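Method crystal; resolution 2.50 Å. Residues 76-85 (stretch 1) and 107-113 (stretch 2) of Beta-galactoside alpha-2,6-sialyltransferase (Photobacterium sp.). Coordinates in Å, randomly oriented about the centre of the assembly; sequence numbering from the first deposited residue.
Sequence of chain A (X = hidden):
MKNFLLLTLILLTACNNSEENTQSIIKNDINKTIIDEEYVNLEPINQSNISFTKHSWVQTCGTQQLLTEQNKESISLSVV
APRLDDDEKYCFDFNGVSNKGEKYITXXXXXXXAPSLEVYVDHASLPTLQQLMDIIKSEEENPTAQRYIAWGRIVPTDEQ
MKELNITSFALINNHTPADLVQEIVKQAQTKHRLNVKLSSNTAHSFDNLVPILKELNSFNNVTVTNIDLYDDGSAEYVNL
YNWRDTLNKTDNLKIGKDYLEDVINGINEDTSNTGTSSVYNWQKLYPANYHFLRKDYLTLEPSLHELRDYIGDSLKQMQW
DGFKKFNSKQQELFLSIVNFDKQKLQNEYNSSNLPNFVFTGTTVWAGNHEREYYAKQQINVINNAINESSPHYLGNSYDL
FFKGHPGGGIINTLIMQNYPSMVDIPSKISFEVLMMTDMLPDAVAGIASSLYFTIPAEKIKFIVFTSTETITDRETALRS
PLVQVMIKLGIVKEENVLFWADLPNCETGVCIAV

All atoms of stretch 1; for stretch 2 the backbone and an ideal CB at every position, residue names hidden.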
# COMPACT_ATOMS: atom_id res chain seq x y z
N SER A 76 31.23 -18.34 22.15
CA SER A 76 30.33 -17.56 21.33
C SER A 76 30.72 -16.07 21.37
O SER A 76 31.19 -15.57 22.38
CB SER A 76 28.87 -17.78 21.72
OG SER A 76 28.50 -16.97 22.80
N LEU A 77 30.52 -15.39 20.24
CA LEU A 77 30.90 -13.98 20.09
C LEU A 77 29.82 -13.06 20.63
O LEU A 77 28.69 -13.07 20.16
CB LEU A 77 31.14 -13.67 18.61
CG LEU A 77 31.38 -12.20 18.23
CD1 LEU A 77 32.80 -11.73 18.61
CD2 LEU A 77 31.07 -11.96 16.75
N SER A 78 30.19 -12.25 21.61
CA SER A 78 29.27 -11.30 22.18
C SER A 78 29.78 -9.87 22.02
O SER A 78 30.85 -9.51 22.53
CB SER A 78 29.03 -11.64 23.65
OG SER A 78 27.72 -11.29 23.99
N VAL A 79 29.04 -9.06 21.26
CA VAL A 79 29.38 -7.66 21.01
C VAL A 79 28.16 -6.77 20.84
O VAL A 79 27.09 -7.22 20.43
CB VAL A 79 30.30 -7.46 19.78
CG1 VAL A 79 31.74 -7.73 20.15
CG2 VAL A 79 29.87 -8.34 18.61
N VAL A 80 28.35 -5.49 21.13
CA VAL A 80 27.33 -4.49 20.95
C VAL A 80 27.80 -3.65 19.76
O VAL A 80 28.96 -3.22 19.74
CB VAL A 80 27.21 -3.61 22.22
CG1 VAL A 80 26.11 -2.58 22.08
CG2 VAL A 80 26.94 -4.50 23.45
N ALA A 81 26.94 -3.46 18.76
CA ALA A 81 27.27 -2.63 17.62
C ALA A 81 27.50 -1.21 18.13
O ALA A 81 26.83 -0.80 19.07
CB ALA A 81 26.13 -2.64 16.63
N PRO A 82 28.44 -0.47 17.52
CA PRO A 82 28.77 0.87 18.02
C PRO A 82 27.73 1.89 17.58
O PRO A 82 26.84 1.56 16.78
CB PRO A 82 30.11 1.17 17.35
CG PRO A 82 30.07 0.44 16.08
CD PRO A 82 29.23 -0.81 16.32
N ARG A 83 27.84 3.11 18.12
CA ARG A 83 27.07 4.25 17.64
C ARG A 83 27.88 4.86 16.51
O ARG A 83 29.06 5.14 16.68
CB ARG A 83 26.89 5.27 18.75
CG ARG A 83 26.05 4.77 19.87
CD ARG A 83 25.70 5.87 20.83
NE ARG A 83 26.75 6.10 21.81
CZ ARG A 83 26.72 7.09 22.70
NH1 ARG A 83 25.69 7.95 22.73
NH2 ARG A 83 27.72 7.24 23.56
N LEU A 84 27.26 5.06 15.35
CA LEU A 84 28.00 5.51 14.17
C LEU A 84 27.35 6.71 13.51
O LEU A 84 26.19 7.02 13.78
CB LEU A 84 28.13 4.38 13.15
CG LEU A 84 28.79 3.09 13.58
CD1 LEU A 84 28.56 2.02 12.50
CD2 LEU A 84 30.30 3.34 13.85
N ASP A 85 28.13 7.37 12.65
CA ASP A 85 27.63 8.42 11.78
C ASP A 85 27.34 7.89 10.39
O ASP A 85 26.50 8.44 9.69
CB ASP A 85 28.67 9.53 11.70
CG ASP A 85 28.92 10.19 13.04
OD1 ASP A 85 27.94 10.47 13.77
OD2 ASP A 85 30.10 10.43 13.37
N UNK A 107 35.22 -16.81 9.97
CA UNK A 107 35.25 -15.38 9.67
C UNK A 107 33.85 -14.79 9.80
O UNK A 107 32.92 -15.27 9.15
CB UNK A 107 35.81 -15.13 8.27
N UNK A 108 33.72 -13.76 10.63
CA UNK A 108 32.43 -13.12 10.92
C UNK A 108 32.43 -11.69 10.40
O UNK A 108 33.35 -10.94 10.67
CB UNK A 108 32.14 -13.14 12.42
N UNK A 109 31.38 -11.32 9.67
CA UNK A 109 31.22 -9.96 9.17
C UNK A 109 29.93 -9.37 9.70
O UNK A 109 28.86 -9.94 9.51
CB UNK A 109 31.23 -9.93 7.64
N UNK A 110 30.03 -8.24 10.38
CA UNK A 110 28.86 -7.52 10.83
C UNK A 110 28.75 -6.23 10.02
O UNK A 110 29.63 -5.35 10.09
CB UNK A 110 28.93 -7.23 12.33
N UNK A 111 27.69 -6.15 9.21
CA UNK A 111 27.31 -4.93 8.52
C UNK A 111 26.46 -4.12 9.49
O UNK A 111 25.29 -4.48 9.77
CB UNK A 111 26.56 -5.22 7.22
N UNK A 112 27.05 -3.05 10.03
CA UNK A 112 26.34 -2.14 10.92
C UNK A 112 25.71 -0.99 10.10
O UNK A 112 26.40 -0.27 9.38
CB UNK A 112 27.29 -1.59 11.99
N UNK A 113 24.39 -0.85 10.22
CA UNK A 113 23.65 0.11 9.40
C UNK A 113 22.78 0.96 10.32
O UNK A 113 22.44 0.50 11.43
CB UNK A 113 22.80 -0.60 8.34

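Stretch 2 is an extended strand running in roughly the same direction as stretch 1, their end-to-end directions 26° apart. Its phi and psi angles are those of a strand, so successive CA-to-CB bonds alternate: 108, 110 and 112 face stretch 1, and the positions between them do not. Stretch 1 offers the facing positions methyl and ring carbons, and no hydrogen bond joins the two stretches, so side chains alone make this contact.

At position 107 the ideal CB has nothing of stretch 1 within 5.5 Å. Stretch 1 sets no demand here, and a polar or charged residue is as acceptable as any other. It is Lys107.

Position 108 points toward stretch 1, with its ideal CB 4.6 Å from CD2 of Leu77. That leaves modest room beside a leucine methyl, and a compact aliphatic side chain would fit: valine, isoleucine or perhaps alanine, with the beta-branched pair well suited to strand backbone angles. The residue is Val108, in the t rotamer, and its CG1 lies 4.0 Å from Leu77 CD2, a van der Waals contact.

Position 109 is again out of reach, so stretch 1 does not choose its residue; the extended backbone is congenial to beta-branching. Thr109 occupies it.

Position 110 points toward stretch 1, yet its ideal CB finds no atom of that stretch within 5.5 Å. The gap calls for a longer apolar side chain, with leucine, isoleucine or methionine all plausible, to reach the methyls of Val79. Leu110, with chi1 m and chi2 t, spans it: its CD1 comes to 4.0 Å from Val79 CG2.

Position 111 is out of reach of stretch 1, and many residues would serve. Asn111 is found, its ND2 hydrogen-bonded elsewhere in the structure.

Position 112 is the most closely surrounded. Its ideal CB stands 3.9 Å from Leu84 CD1, 4.8 Å from Pro82 CD and 4.9 Å from Ala81 CB, an entirely apolar setting with little free space on the Leu84 side. A small or branched aliphatic residue suits it, and valine or isoleucine would fill the space beside these three residues. Val112, in the t rotamer, has CG1 3.6 Å from Leu84 CD1, its closest contact. Its two methyls share the neighbourhood of Ala81 and Pro82: Ala81 CB lies 4.1 Å from Val112 CG1 and 4.2 Å from Val112 CG2, and Pro82 CD lies 4.2 Å from Val112 CG2 and 4.4 Å from Val112 CG1. Of the seven residues it has the largest area covered by stretch 1, 76 Å².

Position 113 points away, leaving the choice open as far as stretch 1 is concerned. Val113 fills it without touching that stretch.

Stretch 2, residues 107-113: KVTLNVV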
# COMPACT_ATOMS: atom_id res chain seq x y z
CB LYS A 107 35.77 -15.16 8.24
CG LYS A 107 37.17 -15.75 7.96
CD LYS A 107 38.27 -14.79 8.41
CE LYS A 107 39.64 -15.46 8.50
NZ LYS A 107 39.88 -16.41 7.37
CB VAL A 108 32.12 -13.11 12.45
CG1 VAL A 108 30.86 -12.26 12.78
CG2 VAL A 108 31.94 -14.52 12.95
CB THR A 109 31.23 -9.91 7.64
OG1 THR A 109 32.51 -10.31 7.17
CG2 THR A 109 31.00 -8.51 7.15
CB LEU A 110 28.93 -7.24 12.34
CG LEU A 110 29.13 -8.47 13.26
CD1 LEU A 110 29.13 -8.09 14.73
CD2 LEU A 110 28.06 -9.52 13.03
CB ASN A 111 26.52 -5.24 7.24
CG ASN A 111 27.10 -6.43 6.45
OD1 ASN A 111 28.23 -6.36 5.92
ND2 ASN A 111 26.34 -7.54 6.37
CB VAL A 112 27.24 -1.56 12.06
CG1 VAL A 112 26.38 -0.75 13.03
CG2 VAL A 112 27.98 -2.68 12.83
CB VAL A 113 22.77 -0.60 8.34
CG1 VAL A 113 23.63 -1.53 7.43
CG2 VAL A 113 21.64 -1.40 9.02
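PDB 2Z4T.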